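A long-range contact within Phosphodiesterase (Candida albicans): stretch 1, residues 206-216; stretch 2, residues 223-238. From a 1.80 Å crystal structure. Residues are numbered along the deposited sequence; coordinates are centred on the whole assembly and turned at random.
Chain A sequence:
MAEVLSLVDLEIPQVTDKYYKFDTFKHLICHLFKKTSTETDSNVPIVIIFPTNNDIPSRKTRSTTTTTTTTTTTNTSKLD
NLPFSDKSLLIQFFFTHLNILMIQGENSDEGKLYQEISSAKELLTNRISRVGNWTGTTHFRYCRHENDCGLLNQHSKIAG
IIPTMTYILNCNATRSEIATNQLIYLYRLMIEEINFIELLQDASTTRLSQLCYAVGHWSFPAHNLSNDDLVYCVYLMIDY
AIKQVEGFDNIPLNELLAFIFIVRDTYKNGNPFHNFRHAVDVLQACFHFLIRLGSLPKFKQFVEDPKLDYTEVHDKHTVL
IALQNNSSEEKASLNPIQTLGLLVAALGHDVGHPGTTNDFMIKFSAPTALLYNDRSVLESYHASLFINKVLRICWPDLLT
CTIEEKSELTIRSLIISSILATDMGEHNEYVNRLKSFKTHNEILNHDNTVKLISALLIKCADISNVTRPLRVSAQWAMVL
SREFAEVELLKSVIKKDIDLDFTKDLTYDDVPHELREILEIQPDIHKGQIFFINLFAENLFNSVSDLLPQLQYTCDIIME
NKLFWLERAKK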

ATOM      1  N   THR A 206     -21.701  -8.991  11.161  1.00 27.38           N
ATOM      2  CA  THR A 206     -22.312  -8.379   9.981  1.00 27.26           C
ATOM      3  C   THR A 206     -21.289  -7.660   9.112  1.00 25.86           C
ATOM      4  O   THR A 206     -21.287  -7.848   7.892  1.00 24.84           O
ATOM      5  N   ARG A 207     -20.414  -6.868   9.725  1.00 24.68           N
ATOM      6  CA  ARG A 207     -19.388  -6.152   8.942  1.00 24.79           C
ATOM      7  C   ARG A 207     -18.430  -7.101   8.243  1.00 23.98           C
ATOM      8  O   ARG A 207     -18.153  -6.931   7.061  1.00 23.30           O
ATOM      9  N   LEU A 208     -17.905  -8.092   8.967  1.00 23.98           N
ATOM     10  CA  LEU A 208     -16.967  -9.039   8.362  1.00 24.03           C
ATOM     11  C   LEU A 208     -17.602  -9.792   7.189  1.00 24.81           C
ATOM     12  O   LEU A 208     -16.942 -10.041   6.166  1.00 24.38           O
ATOM     13  N   SER A 209     -18.882 -10.141   7.327  1.00 24.07           N
ATOM     14  CA  SER A 209     -19.616 -10.771   6.233  1.00 24.74           C
ATOM     15  C   SER A 209     -19.763  -9.815   5.045  1.00 23.54           C
ATOM     16  O   SER A 209     -19.555 -10.213   3.915  1.00 26.06           O
ATOM     17  N   GLN A 210     -20.083  -8.555   5.308  1.00 23.37           N
ATOM     18  CA  GLN A 210     -20.200  -7.565   4.237  1.00 24.11           C
ATOM     19  C   GLN A 210     -18.891  -7.449   3.458  1.00 24.16           C
ATOM     20  O   GLN A 210     -18.894  -7.314   2.236  1.00 23.47           O
ATOM     21  N   LEU A 211     -17.768  -7.509   4.171  1.00 22.62           N
ATOM     22  CA  LEU A 211     -16.464  -7.394   3.522  1.00 22.47           C
ATOM     23  C   LEU A 211     -16.171  -8.594   2.625  1.00 22.76           C
ATOM     24  O   LEU A 211     -15.554  -8.435   1.570  1.00 22.61           O
ATOM     25  N   CYS A 212     -16.642  -9.783   3.011  1.00 23.98           N
ATOM     26  CA  CYS A 212     -16.539 -10.963   2.155  1.00 25.09           C
ATOM     27  C   CYS A 212     -17.193 -10.697   0.803  1.00 25.38           C
ATOM     28  O   CYS A 212     -16.574 -10.913  -0.238  1.00 26.97           O
ATOM     29  N   TYR A 213     -18.430 -10.207   0.829  1.00 26.99           N
ATOM     30  CA  TYR A 213     -19.171  -9.885  -0.403  1.00 27.87           C
ATOM     31  C   TYR A 213     -18.589  -8.706  -1.171  1.00 28.19           C
ATOM     32  O   TYR A 213     -18.620  -8.719  -2.399  1.00 28.46           O
ATOM     33  N   ALA A 214     -18.083  -7.691  -0.472  1.00 27.20           N
ATOM     34  CA  ALA A 214     -17.334  -6.605  -1.145  1.00 26.36           C
ATOM     35  C   ALA A 214     -16.141  -7.169  -1.931  1.00 25.85           C
ATOM     36  O   ALA A 214     -15.982  -6.898  -3.130  1.00 25.25           O
ATOM     37  N   VAL A 215     -15.321  -7.989  -1.274  1.00 26.01           N
ATOM     38  CA  VAL A 215     -14.214  -8.664  -1.949  1.00 26.66           C
ATOM     39  C   VAL A 215     -14.725  -9.476  -3.161  1.00 27.41           C
ATOM     40  O   VAL A 215     -14.041  -9.609  -4.176  1.00 25.79           O
ATOM     41  N   GLY A 216     -15.942  -9.997  -3.035  1.00 27.53           N
ATOM     42  CA  GLY A 216     -16.594 -10.727  -4.104  1.00 28.01           C
ATOM     43  C   GLY A 216     -17.013  -9.954  -5.340  1.00 27.40           C
ATOM     44  O   GLY A 216     -17.177 -10.565  -6.378  1.00 28.92           O
ATOM     45  N   HIS A 223     -13.763   2.940  -2.064  1.00 24.97           N
ATOM     46  CA  HIS A 223     -13.921   4.252  -1.445  1.00 25.65           C
ATOM     47  C   HIS A 223     -14.933   4.311  -0.319  1.00 26.37           C
ATOM     48  O   HIS A 223     -14.974   5.285   0.421  1.00 26.49           O
ATOM     49  N   ASN A 224     -15.743   3.271  -0.193  1.00 27.31           N
ATOM     50  CA  ASN A 224     -16.660   3.137   0.923  1.00 28.76           C
ATOM     51  C   ASN A 224     -16.096   2.262   2.030  1.00 28.24           C
ATOM     52  O   ASN A 224     -16.796   1.980   2.995  1.00 30.08           O
ATOM     53  N   LEU A 225     -14.845   1.826   1.897  1.00 25.50           N
ATOM     54  CA  LEU A 225     -14.233   0.970   2.913  1.00 24.09           C
ATOM     55  C   LEU A 225     -13.178   1.759   3.666  1.00 22.97           C
ATOM     56  O   LEU A 225     -12.345   2.438   3.065  1.00 21.92           O
ATOM     57  N   SER A 226     -13.234   1.681   4.989  1.00 20.57           N
ATOM     58  CA  SER A 226     -12.245   2.331   5.831  1.00 19.92           C
ATOM     59  C   SER A 226     -10.905   1.596   5.750  1.00 19.04           C
ATOM     60  O   SER A 226     -10.836   0.443   5.303  1.00 18.18           O
ATOM     61  N   ASN A 227      -9.846   2.256   6.203  1.00 18.78           N
ATOM     62  CA  ASN A 227      -8.555   1.595   6.308  1.00 19.14           C
ATOM     63  C   ASN A 227      -8.587   0.377   7.252  1.00 19.12           C
ATOM     64  O   ASN A 227      -7.826  -0.571   7.054  1.00 19.79           O
ATOM     65  N   ASP A 228      -9.479   0.378   8.239  1.00 19.59           N
ATOM     66  CA  ASP A 228      -9.688  -0.811   9.069  1.00 19.69           C
ATOM     67  C   ASP A 228     -10.383  -1.939   8.297  1.00 20.54           C
ATOM     68  O   ASP A 228      -9.926  -3.089   8.315  1.00 18.85           O
ATOM     69  N   ASP A 229     -11.478  -1.617   7.600  1.00 20.38           N
ATOM     70  CA  ASP A 229     -12.145  -2.592   6.729  1.00 20.61           C
ATOM     71  C   ASP A 229     -11.140  -3.192   5.747  1.00 20.00           C
ATOM     72  O   ASP A 229     -11.155  -4.384   5.464  1.00 19.36           O
ATOM     73  N   LEU A 230     -10.286  -2.333   5.191  1.00 19.95           N
ATOM     74  CA  LEU A 230      -9.336  -2.756   4.165  1.00 19.43           C
ATOM     75  C   LEU A 230      -8.326  -3.778   4.684  1.00 18.56           C
ATOM     76  O   LEU A 230      -7.936  -4.704   3.966  1.00 18.74           O
ATOM     77  N   VAL A 231      -7.917  -3.625   5.938  1.00 18.21           N
ATOM     78  CA  VAL A 231      -7.056  -4.618   6.587  1.00 19.02           C
ATOM     79  C   VAL A 231      -7.736  -5.985   6.547  1.00 19.65           C
ATOM     80  O   VAL A 231      -7.114  -7.004   6.178  1.00 19.85           O
ATOM     81  N   TYR A 232      -9.008  -6.016   6.927  1.00 19.67           N
ATOM     82  CA  TYR A 232      -9.728  -7.295   6.939  1.00 20.68           C
ATOM     83  C   TYR A 232      -9.898  -7.865   5.536  1.00 20.78           C
ATOM     84  O   TYR A 232      -9.801  -9.069   5.354  1.00 21.67           O
ATOM     85  N   CYS A 233     -10.158  -7.006   4.549  1.00 21.03           N
ATOM     86  CA  CYS A 233     -10.197  -7.442   3.155  1.00 21.74           C
ATOM     87  C   CYS A 233      -8.913  -8.142   2.719  1.00 21.86           C
ATOM     88  O   CYS A 233      -8.960  -9.182   2.057  1.00 20.68           O
ATOM     89  N   VAL A 234      -7.762  -7.582   3.086  1.00 20.27           N
ATOM     90  CA  VAL A 234      -6.497  -8.223   2.777  1.00 19.57           C
ATOM     91  C   VAL A 234      -6.420  -9.601   3.448  1.00 19.70           C
ATOM     92  O   VAL A 234      -6.005 -10.573   2.827  1.00 19.59           O
ATOM     93  N   TYR A 235      -6.833  -9.680   4.708  1.00 20.02           N
ATOM     94  CA  TYR A 235      -6.825 -10.949   5.426  1.00 21.61           C
ATOM     95  C   TYR A 235      -7.668 -11.999   4.680  1.00 22.73           C
ATOM     96  O   TYR A 235      -7.220 -13.119   4.473  1.00 23.80           O
ATOM     97  N   LEU A 236      -8.870 -11.621   4.261  1.00 23.72           N
ATOM     98  CA  LEU A 236      -9.748 -12.538   3.527  1.00 23.84           C
ATOM     99  C   LEU A 236      -9.064 -13.107   2.287  1.00 23.81           C
ATOM    100  O   LEU A 236      -9.077 -14.318   2.048  1.00 24.03           O
ATOM    101  N   MET A 237      -8.423 -12.234   1.519  1.00 23.06           N
ATOM    102  CA  MET A 237      -7.788 -12.644   0.273  1.00 24.07           C
ATOM    103  C   MET A 237      -6.518 -13.456   0.441  1.00 24.29           C
ATOM    104  O   MET A 237      -6.335 -14.482  -0.229  1.00 24.30           O
ATOM    105  N   ILE A 238      -5.644 -13.029   1.345  1.00 23.42           N
ATOM    106  CA  ILE A 238      -4.396 -13.747   1.563  1.00 23.88           C
ATOM    107  C   ILE A 238      -4.608 -15.076   2.293  1.00 25.04           C
ATOM    108  O   ILE A 238      -3.989 -16.078   1.930  1.00 24.90           O
TER

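Two helices, 206-216 and 227-238, cross at -65° with their axes 9.7 Å apart at closest approach, and together the stretches bury 569 Å². The backbones come nearest at Leu211 and Cys233, whose CA atoms lie 6.3 Å apart, so this pair marks the centre of the packing.

The apolar contact is built round Leu211, whose CA-to-CB bond points toward the second stretch and whose chi angles are m and t. It acts as a knob, seated in a hole formed by Asp229, Tyr232, Cys233 and Leu236. The distances support this: Leu211 CD1 lies 3.9 Å from Tyr232 CB, Leu211 CD2 lies 4.1 Å from Cys233 SG, and Leu211 CB lies 4.2 Å from Leu236 CD1. Leu211 CD2 also meets Leu225 CD2 at 3.6 Å; Leu225 (m, t) starts sideways, but its end comes nearer, extending the contact ahead of the second helix.

One turn on, Val215 (t) also points toward the partner and spreads its methyls over three residues: Val215 CG2 is 3.9 Å from Cys233 CB and 4.3 Å from Leu236 CD1, while Val215 CG1 is 3.7 Å from Met237 CG. Met237 (m, t, m) reaches this contact from a sideways CB. Leu236 (m, t) points toward the first helix and places CD2 3.9 Å from Cys212 SG; Cys212 itself is sideways, with chi1 m.

The aromatic contact is a CH-pi interaction. Leu208 (m, t) sets its CD2 3.5 Å from the centroid of the Tyr232 ring, 0° off the ring normal, so the methyl stands directly over the face. Tyr232 has chi1 t and chi2 -99°; its hydroxyl is hydrogen-bonded elsewhere in the structure.

The charged contact pairs Arg207 with Asp229 in a salt bridge with two hydrogen bonds: Arg207 NE donates to Asp229 OD1 (3.1 Å, 154°) and Arg207 NH2 to Asp229 OD2 (2.8 Å, 169°). The carboxylate oxygen OD2 lies at the guanidinium edge, where N-H groups can address it. Arg207 has chi1 t, chi2 p and chi3 t; its CB is sideways, but with a bend at chi2 its end comes nearer. Asp229 (chi1 m) points toward the first helix.

Flanking bonds tie both partners down. Arg207 NH1 donates to Gln210 OE1 (2.9 Å), and Asp229 OD2 also accepts from Ser226 N (3.0 Å). In return, Ser226 OG (chi1 p) accepts from Asp229 N (2.9 Å), capping the helix. Water 1 bridges the stretches, accepting from Arg207 NH2 (2.9 Å from its O) and donating to Asn224 O (2.8 Å from its O).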

ATOM      1  CB  THR A 206     -23.446  -7.433  10.354  1.00 28.94           C
ATOM      2  OG1 THR A 206     -24.485  -8.202  10.970  1.00 30.47           O
ATOM      3  CG2 THR A 206     -24.011  -6.748   9.110  1.00 29.55           C
ATOM      4  CB  ARG A 207     -18.590  -5.150   9.797  1.00 25.25           C
ATOM      5  CG  ARG A 207     -17.765  -4.146   8.976  1.00 25.32           C
ATOM      6  CD  ARG A 207     -18.620  -3.435   7.937  1.00 25.30           C
ATOM      7  NE  ARG A 207     -17.887  -2.475   7.114  1.00 25.91           N
ATOM      8  CZ  ARG A 207     -18.293  -2.052   5.916  1.00 26.72           C
ATOM      9  NH1 ARG A 207     -19.431  -2.500   5.383  1.00 27.70           N
ATOM     10  NH2 ARG A 207     -17.562  -1.176   5.236  1.00 26.16           N
ATOM     11  CB  LEU A 208     -16.414 -10.020   9.409  1.00 24.93           C
ATOM     12  CG  LEU A 208     -15.692  -9.383  10.601  1.00 24.85           C
ATOM     13  CD1 LEU A 208     -15.077 -10.468  11.473  1.00 24.84           C
ATOM     14  CD2 LEU A 208     -14.647  -8.353  10.188  1.00 24.56           C
ATOM     15  CB  SER A 209     -20.987 -11.274   6.693  1.00 24.74           C
ATOM     16  OG  SER A 209     -21.668 -11.866   5.592  1.00 25.95           O
ATOM     17  CB  GLN A 210     -20.599  -6.200   4.784  1.00 24.73           C
ATOM     18  CG  GLN A 210     -22.031  -6.143   5.279  1.00 26.66           C
ATOM     19  CD  GLN A 210     -22.381  -4.839   5.957  1.00 28.32           C
ATOM     20  OE1 GLN A 210     -21.526  -4.154   6.522  1.00 27.49           O
ATOM     21  NE2 GLN A 210     -23.660  -4.492   5.914  1.00 29.39           N
ATOM     22  CB  LEU A 211     -15.354  -7.155   4.558  1.00 22.10           C
ATOM     23  CG  LEU A 211     -15.497  -5.825   5.319  1.00 22.44           C
ATOM     24  CD1 LEU A 211     -14.389  -5.645   6.355  1.00 22.63           C
ATOM     25  CD2 LEU A 211     -15.566  -4.603   4.402  1.00 22.83           C
ATOM     26  CB  CYS A 212     -17.195 -12.173   2.811  1.00 25.49           C
ATOM     27  SG  CYS A 212     -16.364 -12.821   4.268  1.00 26.17           S
ATOM     28  CB  TYR A 213     -20.663  -9.656  -0.135  1.00 27.77           C
ATOM     29  CG  TYR A 213     -21.396 -10.948   0.110  1.00 28.53           C
ATOM     30  CD1 TYR A 213     -21.580 -11.437   1.406  1.00 28.84           C
ATOM     31  CD2 TYR A 213     -21.866 -11.710  -0.956  1.00 28.91           C
ATOM     32  CE1 TYR A 213     -22.224 -12.641   1.628  1.00 29.70           C
ATOM     33  CE2 TYR A 213     -22.508 -12.913  -0.744  1.00 28.70           C
ATOM     34  CZ  TYR A 213     -22.695 -13.370   0.547  1.00 30.09           C
ATOM     35  OH  TYR A 213     -23.338 -14.573   0.756  1.00 31.49           O
ATOM     36  CB  ALA A 214     -16.887  -5.545  -0.135  1.00 26.43           C
ATOM     37  CB  VAL A 215     -13.440  -9.557  -0.962  1.00 27.05           C
ATOM     38  CG1 VAL A 215     -12.497 -10.503  -1.675  1.00 26.31           C
ATOM     39  CG2 VAL A 215     -12.651  -8.684   0.014  1.00 27.03           C
ATOM     40  CB  HIS A 223     -14.229   5.303  -2.506  1.00 26.46           C
ATOM     41  CG  HIS A 223     -13.214   5.336  -3.589  1.00 26.66           C
ATOM     42  ND1 HIS A 223     -11.975   5.920  -3.428  1.00 28.37           N
ATOM     43  CD2 HIS A 223     -13.223   4.795  -4.825  1.00 27.96           C
ATOM     44  CE1 HIS A 223     -11.271   5.749  -4.531  1.00 28.06           C
ATOM     45  NE2 HIS A 223     -12.006   5.073  -5.394  1.00 29.00           N
ATOM     46  CB  ASN A 224     -17.970   2.531   0.425  1.00 31.73           C
ATOM     47  CG  ASN A 224     -18.560   3.333  -0.705  1.00 34.93           C
ATOM     48  OD1 ASN A 224     -18.513   2.929  -1.870  1.00 37.73           O
ATOM     49  ND2 ASN A 224     -19.055   4.514  -0.376  1.00 38.00           N
ATOM     50  CB  LEU A 225     -13.614  -0.275   2.287  1.00 23.90           C
ATOM     51  CG  LEU A 225     -14.534  -1.138   1.429  1.00 24.31           C
ATOM     52  CD1 LEU A 225     -13.724  -2.236   0.786  1.00 23.79           C
ATOM     53  CD2 LEU A 225     -15.680  -1.710   2.253  1.00 25.04           C
ATOM     54  CB  SER A 226     -12.734   2.345   7.277  1.00 19.89           C
ATOM     55  OG  SER A 226     -12.724   1.035   7.819  1.00 20.41           O
ATOM     56  CB  ASN A 227      -7.467   2.595   6.699  1.00 19.98           C
ATOM     57  CG  ASN A 227      -7.060   3.485   5.545  1.00 20.65           C
ATOM     58  OD1 ASN A 227      -7.002   3.038   4.407  1.00 22.09           O
ATOM     59  ND2 ASN A 227      -6.764   4.736   5.832  1.00 21.75           N
ATOM     60  CB  ASP A 228     -10.486  -0.492  10.343  1.00 20.14           C
ATOM     61  CG  ASP A 228      -9.670   0.241  11.412  1.00 22.16           C
ATOM     62  OD1 ASP A 228      -8.420   0.342  11.330  1.00 23.63           O
ATOM     63  OD2 ASP A 228     -10.289   0.706  12.397  1.00 23.58           O
ATOM     64  CB  ASP A 229     -13.231  -1.939   5.863  1.00 21.67           C
ATOM     65  CG  ASP A 229     -14.449  -1.451   6.629  1.00 22.73           C
ATOM     66  OD1 ASP A 229     -14.847  -2.043   7.668  1.00 23.07           O
ATOM     67  OD2 ASP A 229     -15.052  -0.463   6.121  1.00 21.50           O
ATOM     68  CB  LEU A 230      -8.641  -1.539   3.551  1.00 19.76           C
ATOM     69  CG  LEU A 230      -9.579  -0.705   2.661  1.00 20.51           C
ATOM     70  CD1 LEU A 230      -9.050   0.717   2.481  1.00 20.17           C
ATOM     71  CD2 LEU A 230      -9.833  -1.381   1.309  1.00 21.30           C
ATOM     72  CB  VAL A 231      -6.746  -4.223   8.049  1.00 18.96           C
ATOM     73  CG1 VAL A 231      -6.120  -5.383   8.833  1.00 19.44           C
ATOM     74  CG2 VAL A 231      -5.828  -3.013   8.075  1.00 19.02           C
ATOM     75  CB  TYR A 232     -11.082  -7.178   7.621  1.00 20.82           C
ATOM     76  CG  TYR A 232     -11.628  -8.539   7.984  1.00 21.46           C
ATOM     77  CD1 TYR A 232     -12.582  -9.169   7.182  1.00 21.81           C
ATOM     78  CD2 TYR A 232     -11.173  -9.207   9.115  1.00 21.74           C
ATOM     79  CE1 TYR A 232     -13.081 -10.427   7.510  1.00 22.88           C
ATOM     80  CE2 TYR A 232     -11.669 -10.461   9.456  1.00 23.18           C
ATOM     81  CZ  TYR A 232     -12.619 -11.068   8.649  1.00 23.61           C
ATOM     82  OH  TYR A 232     -13.110 -12.329   8.982  1.00 23.64           O
ATOM     83  CB  CYS A 233     -10.485  -6.274   2.216  1.00 22.52           C
ATOM     84  SG  CYS A 233     -12.151  -5.568   2.367  1.00 25.06           S
ATOM     85  CB  VAL A 234      -5.296  -7.363   3.212  1.00 20.12           C
ATOM     86  CG1 VAL A 234      -3.989  -8.107   2.966  1.00 20.29           C
ATOM     87  CG2 VAL A 234      -5.276  -6.047   2.451  1.00 19.88           C
ATOM     88  CB  TYR A 235      -7.307 -10.767   6.875  1.00 22.79           C
ATOM     89  CG  TYR A 235      -7.826 -12.044   7.486  1.00 24.34           C
ATOM     90  CD1 TYR A 235      -6.964 -13.083   7.813  1.00 25.53           C
ATOM     91  CD2 TYR A 235      -9.192 -12.238   7.685  1.00 25.87           C
ATOM     92  CE1 TYR A 235      -7.450 -14.276   8.356  1.00 26.51           C
ATOM     93  CE2 TYR A 235      -9.680 -13.416   8.226  1.00 26.35           C
ATOM     94  CZ  TYR A 235      -8.807 -14.432   8.553  1.00 27.81           C
ATOM     95  OH  TYR A 235      -9.319 -15.605   9.090  1.00 31.45           O
ATOM     96  CB  LEU A 236     -11.044 -11.829   3.120  1.00 22.83           C
ATOM     97  CG  LEU A 236     -11.997 -11.512   4.263  1.00 23.43           C
ATOM     98  CD1 LEU A 236     -13.127 -10.627   3.774  1.00 21.99           C
ATOM     99  CD2 LEU A 236     -12.526 -12.788   4.911  1.00 24.04           C
ATOM    100  CB  MET A 237      -7.547 -11.423  -0.597  1.00 23.57           C
ATOM    101  CG  MET A 237      -8.844 -10.867  -1.124  1.00 24.74           C
ATOM    102  SD  MET A 237      -8.632  -9.456  -2.207  1.00 24.88           S
ATOM    103  CE  MET A 237      -8.467  -8.109  -1.036  1.00 24.90           C
ATOM    104  CB  ILE A 238      -3.356 -12.875   2.299  1.00 23.94           C
ATOM    105  CG1 ILE A 238      -3.048 -11.611   1.484  1.00 23.55           C
ATOM    106  CG2 ILE A 238      -2.090 -13.663   2.572  1.00 24.48           C
ATOM    107  CD1 ILE A 238      -2.305 -11.836   0.185  1.00 24.40           C
TER
HETATM  108  O   HOH W   1     -19.166   0.678   3.643  1.00 37.07           O